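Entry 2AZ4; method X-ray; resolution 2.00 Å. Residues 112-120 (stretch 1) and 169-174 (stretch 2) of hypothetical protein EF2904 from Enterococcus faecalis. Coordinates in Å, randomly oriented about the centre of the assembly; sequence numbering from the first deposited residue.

Stretch 1 112-120: TLKETKMIL
Stretch 2 (169-174) AYGASA

A glycine in a tight turn can let a loop press directly against the start of a helix, and the contact between residues 112–120 and 169–174 of EF2904 is a compact example. Stretch 1 leaves a strand at Thr112 and Leu113 (phi/psi -162/166 and -68/145) and enters a helix at Lys114, with Leu113 at the N-cap position. Helical torsions near -57/-45 follow, and the backbone hydrogen bonds Lys117 N to Leu113 O (3.3 Å), Met118 N to Lys114 O (3.1 Å), Ile119 N to Glu115 O (2.9 Å) and Leu120 N to Thr116 O (2.9 Å) fix its first turns. Together the two stretches bury 316 Å².

Stretch 2 opens with a type II turn from Ala169 to Ala172, closed by a weak hydrogen bond from Ala172 N to Ala169 O (3.4 Å). Ala169 (-95/121) is buried but stands clear of the helix, its CB directed sideways.

Tyr170 (-63/142) also sends its CA-to-CB bond sideways, yet chi1 of -169° (t) and chi2 of 69° bring the ring nearer the helix. Tyr170 CE2 lies 3.5 Å from Glu115 CG, an oblique approach in which the aliphatic part of the glutamate packs against the aromatic ring. Glu115 adopts chi1 m and chi2 p, and its carboxylate turns back to its own neighbour: Glu115 OE2 receives a weak hydrogen bond from Lys114 NZ at 3.4 Å, part of a salt bridge. The Tyr170 carbonyl faces the helix too, with Tyr170 O 4.1 Å from Ile119 CG1. Ile119, with both chi angles m, supplies a buried hydrocarbon surface here. Water 2 donates to Tyr170 O at 2.8 Å and is hydrogen-bonded to Thr116 OG1 at 2.7 Å, bridging loop and helix.

Gly171 is the pivot. Gly171 CA is 4.9 Å from Glu115 CA, setting the register, and 3.9 Å from Glu115 CB. Its positive phi (82/11) by itself favours glycine, and packing adds a second reason: an ideal CB on Gly171 would point toward the helix and clash, 2.8 Å from Thr116 N and 2.9 Å from Glu115 CB. The Gly171 carbonyl meets Thr116, whose m rotamer places Thr116 OG1 2.9 Å from Gly171 O. Water 1 donates to Gly171 O at 2.9 Å and accepts from Leu113 N at 3.0 Å, linking the turn to the backbone just before the helix. Leu113, chi1 m and chi2 t, directs its CB toward the loop and lays Leu113 CD1 3.5 Å from Gly171 O.

Ala172 (-68/144) turns its small, buried side chain away from stretch 1, leaving Ala172 O 4.2 Å from Leu113 CD1. At Ser173 the chain becomes extended (-142/166) and a strand begins. Ser173 CB points toward stretch 1 and lies 3.8 Å from Leu113 CD1, while OG, in the p rotamer, is hydrogen-bonded elsewhere in the structure, so this polar group is satisfied although buried. Ala174 (-120/164) continues the strand beyond reach of stretch 1.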

# COMPACT_ATOMS: atom_id res chain seq x y z
N THR A 112 6.16 4.94 11.36
CA THR A 112 5.21 5.03 10.29
C THR A 112 4.12 6.00 10.73
O THR A 112 4.08 6.35 11.90
CB THR A 112 4.65 3.63 9.89
OG1 THR A 112 4.03 3.73 8.61
CG2 THR A 112 3.65 3.08 10.91
N LEU A 113 3.27 6.48 9.83
CA LEU A 113 2.17 7.28 10.34
C LEU A 113 1.23 6.35 11.12
O LEU A 113 1.07 5.18 10.77
CB LEU A 113 1.42 8.03 9.24
CG LEU A 113 2.19 9.19 8.57
CD1 LEU A 113 1.34 9.79 7.49
CD2 LEU A 113 2.64 10.30 9.57
N LYS A 114 0.63 6.88 12.19
CA LYS A 114 -0.24 6.09 13.05
C LYS A 114 -1.36 5.33 12.32
O LYS A 114 -1.69 4.21 12.71
CB LYS A 114 -0.78 6.93 14.23
CG LYS A 114 -1.77 8.00 13.86
CD LYS A 114 -2.05 8.94 15.05
CE LYS A 114 -2.98 10.11 14.66
NZ LYS A 114 -2.29 11.08 13.73
N GLU A 115 -1.92 5.90 11.26
CA GLU A 115 -2.97 5.25 10.48
C GLU A 115 -2.46 4.00 9.74
O GLU A 115 -3.14 2.98 9.69
CB GLU A 115 -3.63 6.22 9.49
CG GLU A 115 -4.30 7.43 10.19
CD GLU A 115 -3.34 8.57 10.50
OE1 GLU A 115 -2.12 8.45 10.20
OE2 GLU A 115 -3.80 9.59 11.06
N THR A 116 -1.25 4.08 9.19
CA THR A 116 -0.61 2.91 8.59
C THR A 116 -0.49 1.76 9.60
O THR A 116 -0.72 0.58 9.26
CB THR A 116 0.78 3.27 8.04
OG1 THR A 116 0.63 4.11 6.88
CG2 THR A 116 1.55 1.99 7.65
N LYS A 117 -0.09 2.10 10.82
CA LYS A 117 -0.02 1.10 11.90
C LYS A 117 -1.38 0.41 12.17
O LYS A 117 -1.44 -0.83 12.28
CB LYS A 117 0.57 1.74 13.16
CG LYS A 117 0.67 0.81 14.37
CD LYS A 117 1.09 1.59 15.59
CE LYS A 117 0.95 0.71 16.83
NZ LYS A 117 1.61 1.28 18.04
N MET A 118 -2.46 1.20 12.26
CA MET A 118 -3.83 0.68 12.38
C MET A 118 -4.20 -0.26 11.24
O MET A 118 -4.69 -1.37 11.49
CB MET A 118 -4.87 1.82 12.39
CG MET A 118 -4.84 2.68 13.63
SD MET A 118 -5.96 4.12 13.63
CE MET A 118 -5.87 4.21 15.38
N ILE A 119 -4.03 0.23 10.00
CA ILE A 119 -4.31 -0.56 8.78
C ILE A 119 -3.60 -1.92 8.80
O ILE A 119 -4.22 -2.97 8.62
CB ILE A 119 -3.93 0.27 7.49
CG1 ILE A 119 -4.81 1.52 7.35
CG2 ILE A 119 -4.02 -0.57 6.20
CD1 ILE A 119 -6.28 1.26 7.51
N LEU A 120 -2.30 -1.89 9.04
CA LEU A 120 -1.45 -3.05 8.95
C LEU A 120 -1.88 -4.10 9.97
O LEU A 120 -1.99 -5.29 9.64
CB LEU A 120 -0.01 -2.62 9.23
CG LEU A 120 1.21 -3.23 8.55
CD1 LEU A 120 0.93 -3.83 7.15
CD2 LEU A 120 2.29 -2.16 8.50
N ALA A 169 -3.70 3.62 -0.23
CA ALA A 169 -3.56 3.17 1.16
C ALA A 169 -3.70 4.41 2.03
O ALA A 169 -2.92 5.36 1.87
CB ALA A 169 -2.20 2.51 1.43
N TYR A 170 -4.68 4.41 2.92
CA TYR A 170 -4.83 5.49 3.89
C TYR A 170 -3.61 5.51 4.81
O TYR A 170 -3.06 4.47 5.14
CB TYR A 170 -6.13 5.31 4.70
CG TYR A 170 -6.47 6.53 5.53
CD1 TYR A 170 -6.87 7.73 4.92
CD2 TYR A 170 -6.39 6.50 6.93
CE1 TYR A 170 -7.17 8.87 5.68
CE2 TYR A 170 -6.69 7.64 7.71
CZ TYR A 170 -7.08 8.80 7.07
OH TYR A 170 -7.39 9.93 7.81
N GLY A 171 -3.16 6.71 5.18
CA GLY A 171 -1.97 6.89 6.00
C GLY A 171 -0.63 6.84 5.28
O GLY A 171 0.43 6.79 5.93
N ALA A 172 -0.67 6.88 3.96
CA ALA A 172 0.52 6.82 3.10
C ALA A 172 1.33 8.09 3.26
O ALA A 172 0.77 9.18 3.42
CB ALA A 172 0.13 6.64 1.63
N SER A 173 2.67 7.93 3.21
CA SER A 173 3.58 9.05 3.42
C SER A 173 4.80 9.00 2.50
O SER A 173 5.06 7.97 1.83
CB SER A 173 4.05 9.07 4.87
OG SER A 173 4.82 7.91 5.14
N ALA A 174 5.50 10.13 2.45
CA ALA A 174 6.80 10.30 1.80
C ALA A 174 7.78 10.74 2.88
O ALA A 174 7.38 11.16 3.98
CB ALA A 174 6.70 11.35 0.70
O HOH W 1 3.09 6.06 6.84
O HOH W 2 -0.71 2.93 4.91